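Local atomic coordinates of myosin regulatory light chain (Physarum polycephalum, PDB entry 2BL0), a protein that binds calcium through an EF-hand and probably serves as a light chain of the myosin II regulatory domain. Residues Gly20-Glu25 with Lys53-Ala58; Asp5-Cys10 with Thr59-Tyr64. One frame throughout, in Å; residues are numbered along the deposited sequence.

Overall arrangement
Helix 4-14 leads from the N terminus into the calcium loop, whose far end forms strand 22-23. The chain then passes through helices 27-33 and 40-50 before returning as strand 54-55. Here interaction 1 closes its loop, pairing the two strands beside the metal site. Strand 54-55 runs almost directly into helix 57-64, which packs back on helix 4-14 in interaction 2; this contact closes the wider loop, with interaction 1 nested inside it. Their centres lie about 11 Å apart, and both use helix 57-64. Phe-55 touches Phe-60, and Leu-57 reaches Gln-8, so strand pairing and helix packing merge in one paired EF-hand lobe.

Interaction 1 of 2, residues Gly20-Glu25 with Lys53-Ala58; sequences GKVSIE and KEFDLA. With CA (calcium ion), chain D.
Val-22 and Phe-55 form the hydrogen-bonded pair of the short antiparallel beta-bridge that joins the two loops of a paired EF-hand lobe. Val-22 N donates to Phe-55 O at 2.9 Å, and Phe-55 N returns a bond to Val-22 O at 2.8 Å, nearly in line with the carbonyl. A third backbone bond, from Ile-24 N to Lys-53 O, is straight at the hydrogen (172°), although its donor stands above the carbonyl plane. Ser-23 and Glu-54 make the adjoining non-hydrogen-bonded pair, their side chains diverging.

Apolar packing is centred on the Phe-55 ring, whose CG lies between the backbone N and the carbonyl carbon (chi1 61°). Val-22 CB sits over one face, offset toward the rim, in a CH-pi contact 4.1 Å from the centroid, while Val-22 CG1 lies 3.6 Å from Phe-55 CZ. Ile-24 CA approaches the ring edge. Val-22 also touches Phe-11 and Phe-14 of helix 4-14, carrying the packing into the interior of the lobe.

Among the charged groups, the bent Lys-21 chain crosses Glu-54 at about a right angle, and Lys-21 NZ forms a salt bridge with Glu-54 OE1 at 3.6 Å. Asp-56, at the N-cap, accepts from Thr-59 N through OD1. One water accepts from Leu-57 N and donates to Gly-20 O, bridging the segments beyond the paired residues.

The bridge also reaches the metal: Asp-15, Asp-17, Asp-19 and two waters share the calcium ion with the backbone carbonyl of Lys-21, whose O lies 2.3 Å from it.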
loop_
_atom_site.group_PDB
_atom_site.type_symbol
_atom_site.label_atom_id
_atom_site.label_comp_id
_atom_site.label_asym_id
_atom_site.label_seq_id
_atom_site.Cartn_x
_atom_site.Cartn_y
_atom_site.Cartn_z
ATOM N N GLY B 20 17.005 5.404 -5.413
ATOM C CA GLY B 20 17.481 4.031 -5.371
ATOM C C GLY B 20 18.392 3.698 -4.203
ATOM O O GLY B 20 18.930 2.584 -4.155
ATOM N N LYS B 21 18.532 4.628 -3.265
ATOM C CA LYS B 21 19.396 4.448 -2.092
ATOM C C LYS B 21 18.667 4.759 -0.793
ATOM O O LYS B 21 17.860 5.671 -0.715
ATOM C CB LYS B 21 20.636 5.336 -2.180
ATOM C CG LYS B 21 21.537 5.039 -3.356
ATOM C CD LYS B 21 22.217 3.686 -3.267
ATOM C CE LYS B 21 23.729 3.794 -3.416
ATOM N NZ LYS B 21 24.136 4.774 -4.421
ATOM N N VAL B 22 18.977 3.992 0.244
ATOM C CA VAL B 22 18.411 4.214 1.569
ATOM C C VAL B 22 19.581 4.286 2.537
ATOM O O VAL B 22 20.541 3.532 2.397
ATOM C CB VAL B 22 17.402 3.096 1.950
ATOM C CG1 VAL B 22 17.036 3.176 3.389
ATOM C CG2 VAL B 22 16.147 3.187 1.068
ATOM N N SER B 23 19.529 5.228 3.475
ATOM C CA SER B 23 20.598 5.421 4.452
ATOM C C SER B 23 20.828 4.142 5.218
ATOM O O SER B 23 19.882 3.448 5.544
ATOM C CB SER B 23 20.229 6.512 5.463
ATOM O OG SER B 23 21.166 6.534 6.537
ATOM N N ILE B 24 22.092 3.847 5.504
ATOM C CA ILE B 24 22.451 2.694 6.323
ATOM C C ILE B 24 21.842 2.761 7.719
ATOM O O ILE B 24 21.624 1.721 8.343
ATOM C CB ILE B 24 24.005 2.561 6.410
ATOM C CG1 ILE B 24 24.393 1.161 6.905
ATOM C CG2 ILE B 24 24.599 3.631 7.327
ATOM C CD1 ILE B 24 24.228 0.069 5.871
ATOM N N GLU B 25 21.558 3.976 8.209
ATOM C CA GLU B 25 20.934 4.156 9.516
ATOM C C GLU B 25 19.506 3.662 9.571
ATOM O O GLU B 25 18.949 3.483 10.661
ATOM C CB GLU B 25 20.965 5.619 9.944
ATOM C CG GLU B 25 22.365 6.213 10.035
ATOM C CD GLU B 25 23.285 5.471 10.994
ATOM O OE1 GLU B 25 24.528 5.530 10.784
ATOM O OE2 GLU B 25 22.796 4.848 11.967
ATOM N N LYS B 53 27.555 4.089 3.541
ATOM C CA LYS B 53 26.639 4.964 4.266
ATOM C C LYS B 53 25.200 4.792 3.770
ATOM O O LYS B 53 24.285 5.328 4.393
ATOM C CB LYS B 53 27.073 6.421 4.144
ATOM C CG LYS B 53 26.881 7.023 2.766
ATOM C CD LYS B 53 27.414 8.446 2.687
ATOM C CE LYS B 53 26.962 9.130 1.394
ATOM N NZ LYS B 53 27.680 10.420 1.215
ATOM N N GLU B 54 25.018 4.088 2.646
ATOM C CA GLU B 54 23.680 3.784 2.100
ATOM C C GLU B 54 23.666 2.422 1.430
ATOM O O GLU B 54 24.722 1.829 1.183
ATOM C CB GLU B 54 23.229 4.856 1.089
ATOM C CG GLU B 54 24.332 5.749 0.599
ATOM C CD GLU B 54 23.922 6.633 -0.557
ATOM O OE1 GLU B 54 24.731 6.749 -1.513
ATOM O OE2 GLU B 54 22.819 7.217 -0.507
ATOM N N PHE B 55 22.467 1.914 1.148
ATOM C CA PHE B 55 22.318 0.631 0.468
ATOM C C PHE B 55 21.220 0.691 -0.589
ATOM O O PHE B 55 20.289 1.477 -0.479
ATOM C CB PHE B 55 22.045 -0.513 1.459
ATOM C CG PHE B 55 20.774 -0.359 2.260
ATOM C CD1 PHE B 55 20.743 0.413 3.420
ATOM C CD2 PHE B 55 19.604 -0.998 1.857
ATOM C CE1 PHE B 55 19.542 0.527 4.160
ATOM C CE2 PHE B 55 18.414 -0.877 2.593
ATOM C CZ PHE B 55 18.392 -0.100 3.736
ATOM N N ASP B 56 21.346 -0.151 -1.601
ATOM C CA ASP B 56 20.348 -0.260 -2.679
ATOM C C ASP B 56 19.469 -1.497 -2.508
ATOM O O ASP B 56 19.630 -2.262 -1.559
ATOM C CB ASP B 56 20.998 -0.178 -4.072
ATOM C CG ASP B 56 21.921 -1.344 -4.400
ATOM O OD1 ASP B 56 21.924 -2.383 -3.714
ATOM O OD2 ASP B 56 22.672 -1.311 -5.410
ATOM N N LEU B 57 18.527 -1.682 -3.426
ATOM C CA LEU B 57 17.535 -2.734 -3.296
ATOM C C LEU B 57 18.161 -4.113 -3.352
ATOM O O LEU B 57 17.798 -4.974 -2.570
ATOM C CB LEU B 57 16.467 -2.611 -4.386
ATOM C CG LEU B 57 15.439 -3.747 -4.457
ATOM C CD1 LEU B 57 14.651 -3.857 -3.157
ATOM C CD2 LEU B 57 14.528 -3.571 -5.662
ATOM N N ALA B 58 19.112 -4.312 -4.262
ATOM C CA ALA B 58 19.786 -5.605 -4.421
ATOM C C ALA B 58 20.446 -6.008 -3.123
ATOM O O ALA B 58 20.342 -7.146 -2.702
ATOM C CB ALA B 58 20.813 -5.564 -5.556
HETATM CA CA CA D . 16.935 7.687 -1.201
HETATM O O HOH W 1 17.956 0.396 -5.532
HETATM O O HOH W 2 16.192 7.698 0.967
HETATM O O HOH W 3 18.737 8.742 -0.440
#

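Interaction 2 of 2, residues Asp5-Cys10 with Thr59-Tyr64; sequences DQIQEC and TFKTVY
Ile-7 is the main apolar link between helix 4-14, the first helix of an EF-hand, and helix 57-64, the last helix of the same paired lobe. The axes of the two short segments approach to 10.3 Å with 124° between their directions, and the contact is carried mainly by side chains.

At Ile-7 the two branches part to different partners. CG2, anti to the backbone N, reaches the Phe-60 ring obliquely, 3.5 Å from Phe-60 CD2, and also touches the aliphatic chain of Lys-61, with Ile-7 CG2 3.7 Å from Lys-61 CG. On the longer branch an extended chi2 (163°) places Ile-7 CD1 3.6 Å from Tyr-64 CD2. Ile-7 O lies near the plane of the Phe-60 ring, at its edge. An alanine here would probably open a gap between the helices, leaving the Phe-60 and Tyr-64 rings without the methyl groups that pack against them. Leu-34 also touches Ile-7, and Tyr-64 OH is hydrogen-bonded to Leu-34 O and Ala-2 N, which helps hold the far end of that ring.

One turn further on, Cys-10 points toward the second helix with SG anti to its backbone N (chi1 171°). The thiol makes an oblique sulfur-aromatic contact, 5.1 Å from the Phe-60 centroid. Ala-30 and Leu-31 of helix 27-33 touch the same phenylalanine, so three helices converge there, while an aromatic side chain of another protein chain packs on Cys-10. The nearest approach of the thiol to the ring is Cys-10 SG to Phe-60 CZ, 4.0 Å.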
loop_
_atom_site.group_PDB
_atom_site.type_symbol
_atom_site.label_atom_id
_atom_site.label_comp_id
_atom_site.label_asym_id
_atom_site.label_seq_id
_atom_site.Cartn_x
_atom_site.Cartn_y
_atom_site.Cartn_z
ATOM N N ASP B 5 8.332 -8.916 -4.134
ATOM C CA ASP B 5 7.500 -7.742 -4.361
ATOM C C ASP B 5 7.348 -6.969 -3.066
ATOM O O ASP B 5 7.366 -5.750 -3.083
ATOM C CB ASP B 5 6.117 -8.117 -4.919
ATOM C CG ASP B 5 6.157 -8.532 -6.382
ATOM O OD1 ASP B 5 7.100 -8.158 -7.116
ATOM O OD2 ASP B 5 5.261 -9.245 -6.890
ATOM N N GLN B 6 7.215 -7.678 -1.953
ATOM C CA GLN B 6 7.069 -7.036 -0.652
ATOM C C GLN B 6 8.370 -6.362 -0.243
ATOM O O GLN B 6 8.349 -5.299 0.356
ATOM C CB GLN B 6 6.640 -8.032 0.422
ATOM C CG GLN B 6 5.168 -8.436 0.359
ATOM C CD GLN B 6 4.837 -9.556 1.318
ATOM O OE1 GLN B 6 5.524 -10.568 1.339
ATOM N NE2 GLN B 6 3.773 -9.388 2.099
ATOM N N ILE B 7 9.504 -6.992 -0.550
ATOM C CA ILE B 7 10.802 -6.386 -0.250
ATOM C C ILE B 7 10.996 -5.104 -1.071
ATOM O O ILE B 7 11.409 -4.075 -0.533
ATOM C CB ILE B 7 11.975 -7.396 -0.467
ATOM C CG1 ILE B 7 11.890 -8.541 0.544
ATOM C CG2 ILE B 7 13.289 -6.710 -0.287
ATOM C CD1 ILE B 7 12.726 -9.770 0.180
ATOM N N GLN B 8 10.674 -5.151 -2.361
ATOM C CA GLN B 8 10.769 -3.944 -3.192
ATOM C C GLN B 8 9.862 -2.818 -2.685
ATOM O O GLN B 8 10.259 -1.661 -2.626
ATOM C CB GLN B 8 10.420 -4.260 -4.647
ATOM C CG GLN B 8 10.430 -3.034 -5.558
ATOM C CD GLN B 8 10.154 -3.394 -7.002
ATOM O OE1 GLN B 8 10.888 -2.987 -7.899
ATOM N NE2 GLN B 8 9.102 -4.154 -7.226
ATOM N N GLU B 9 8.634 -3.165 -2.330
ATOM C CA GLU B 9 7.658 -2.204 -1.851
ATOM C C GLU B 9 8.165 -1.506 -0.607
ATOM O O GLU B 9 8.042 -0.291 -0.456
ATOM C CB GLU B 9 6.346 -2.931 -1.519
ATOM C CG GLU B 9 5.220 -2.047 -1.006
ATOM C CD GLU B 9 3.954 -2.817 -0.681
ATOM O OE1 GLU B 9 4.032 -3.904 -0.072
ATOM O OE2 GLU B 9 2.876 -2.334 -1.053
ATOM N N CYS B 10 8.691 -2.304 0.313
ATOM C CA CYS B 10 9.243 -1.776 1.536
ATOM C C CYS B 10 10.386 -0.828 1.246
ATOM O O CYS B 10 10.392 0.284 1.762
ATOM C CB CYS B 10 9.689 -2.914 2.453
ATOM S SG CYS B 10 10.641 -2.392 3.918
ATOM N N THR B 59 21.099 -5.050 -2.480
ATOM C CA THR B 59 21.710 -5.254 -1.176
ATOM C C THR B 59 20.684 -5.588 -0.089
ATOM O O THR B 59 20.833 -6.551 0.676
ATOM C CB THR B 59 22.524 -4.014 -0.810
ATOM O OG1 THR B 59 23.689 -3.946 -1.672
ATOM C CG2 THR B 59 23.069 -4.091 0.606
ATOM N N PHE B 60 19.612 -4.818 -0.045
ATOM C CA PHE B 60 18.571 -5.032 0.933
ATOM C C PHE B 60 18.039 -6.447 0.812
ATOM O O PHE B 60 17.850 -7.113 1.820
ATOM C CB PHE B 60 17.446 -4.030 0.710
ATOM C CG PHE B 60 16.333 -4.103 1.715
ATOM C CD1 PHE B 60 16.589 -4.142 3.093
ATOM C CD2 PHE B 60 15.023 -4.052 1.296
ATOM C CE1 PHE B 60 15.534 -4.152 3.993
ATOM C CE2 PHE B 60 13.987 -4.066 2.200
ATOM C CZ PHE B 60 14.249 -4.111 3.544
ATOM N N LYS B 61 17.795 -6.897 -0.420
ATOM C CA LYS B 61 17.310 -8.272 -0.648
ATOM C C LYS B 61 18.265 -9.308 -0.096
ATOM O O LYS B 61 17.850 -10.242 0.595
ATOM C CB LYS B 61 17.105 -8.511 -2.142
ATOM C CG LYS B 61 15.855 -7.876 -2.679
ATOM C CD LYS B 61 15.780 -8.037 -4.197
ATOM C CE LYS B 61 14.519 -7.439 -4.748
ATOM N NZ LYS B 61 14.347 -7.742 -6.192
ATOM N N THR B 62 19.541 -9.130 -0.409
ATOM C CA THR B 62 20.597 -10.036 -0.013
ATOM C C THR B 62 20.702 -10.108 1.513
ATOM O O THR B 62 20.788 -11.184 2.085
ATOM C CB THR B 62 21.953 -9.585 -0.617
ATOM O OG1 THR B 62 21.893 -9.551 -2.063
ATOM C CG2 THR B 62 23.014 -10.590 -0.318
ATOM N N VAL B 63 20.697 -8.957 2.167
ATOM C CA VAL B 63 20.799 -8.885 3.616
ATOM C C VAL B 63 19.569 -9.530 4.270
ATOM O O VAL B 63 19.690 -10.340 5.193
ATOM C CB VAL B 63 20.966 -7.438 4.087
ATOM C CG1 VAL B 63 20.841 -7.337 5.625
ATOM C CG2 VAL B 63 22.311 -6.916 3.665
ATOM N N TYR B 64 18.390 -9.185 3.746
ATOM C CA TYR B 64 17.134 -9.647 4.314
ATOM C C TYR B 64 16.976 -11.147 4.198
ATOM O O TYR B 64 16.402 -11.772 5.079
ATOM C CB TYR B 64 15.934 -8.942 3.668
ATOM C CG TYR B 64 14.606 -9.452 4.198
ATOM C CD1 TYR B 64 14.089 -8.989 5.395
ATOM C CD2 TYR B 64 13.887 -10.404 3.496
ATOM C CE1 TYR B 64 12.872 -9.469 5.886
ATOM C CE2 TYR B 64 12.685 -10.909 3.975
ATOM C CZ TYR B 64 12.178 -10.425 5.170
ATOM O OH TYR B 64 10.980 -10.888 5.635
#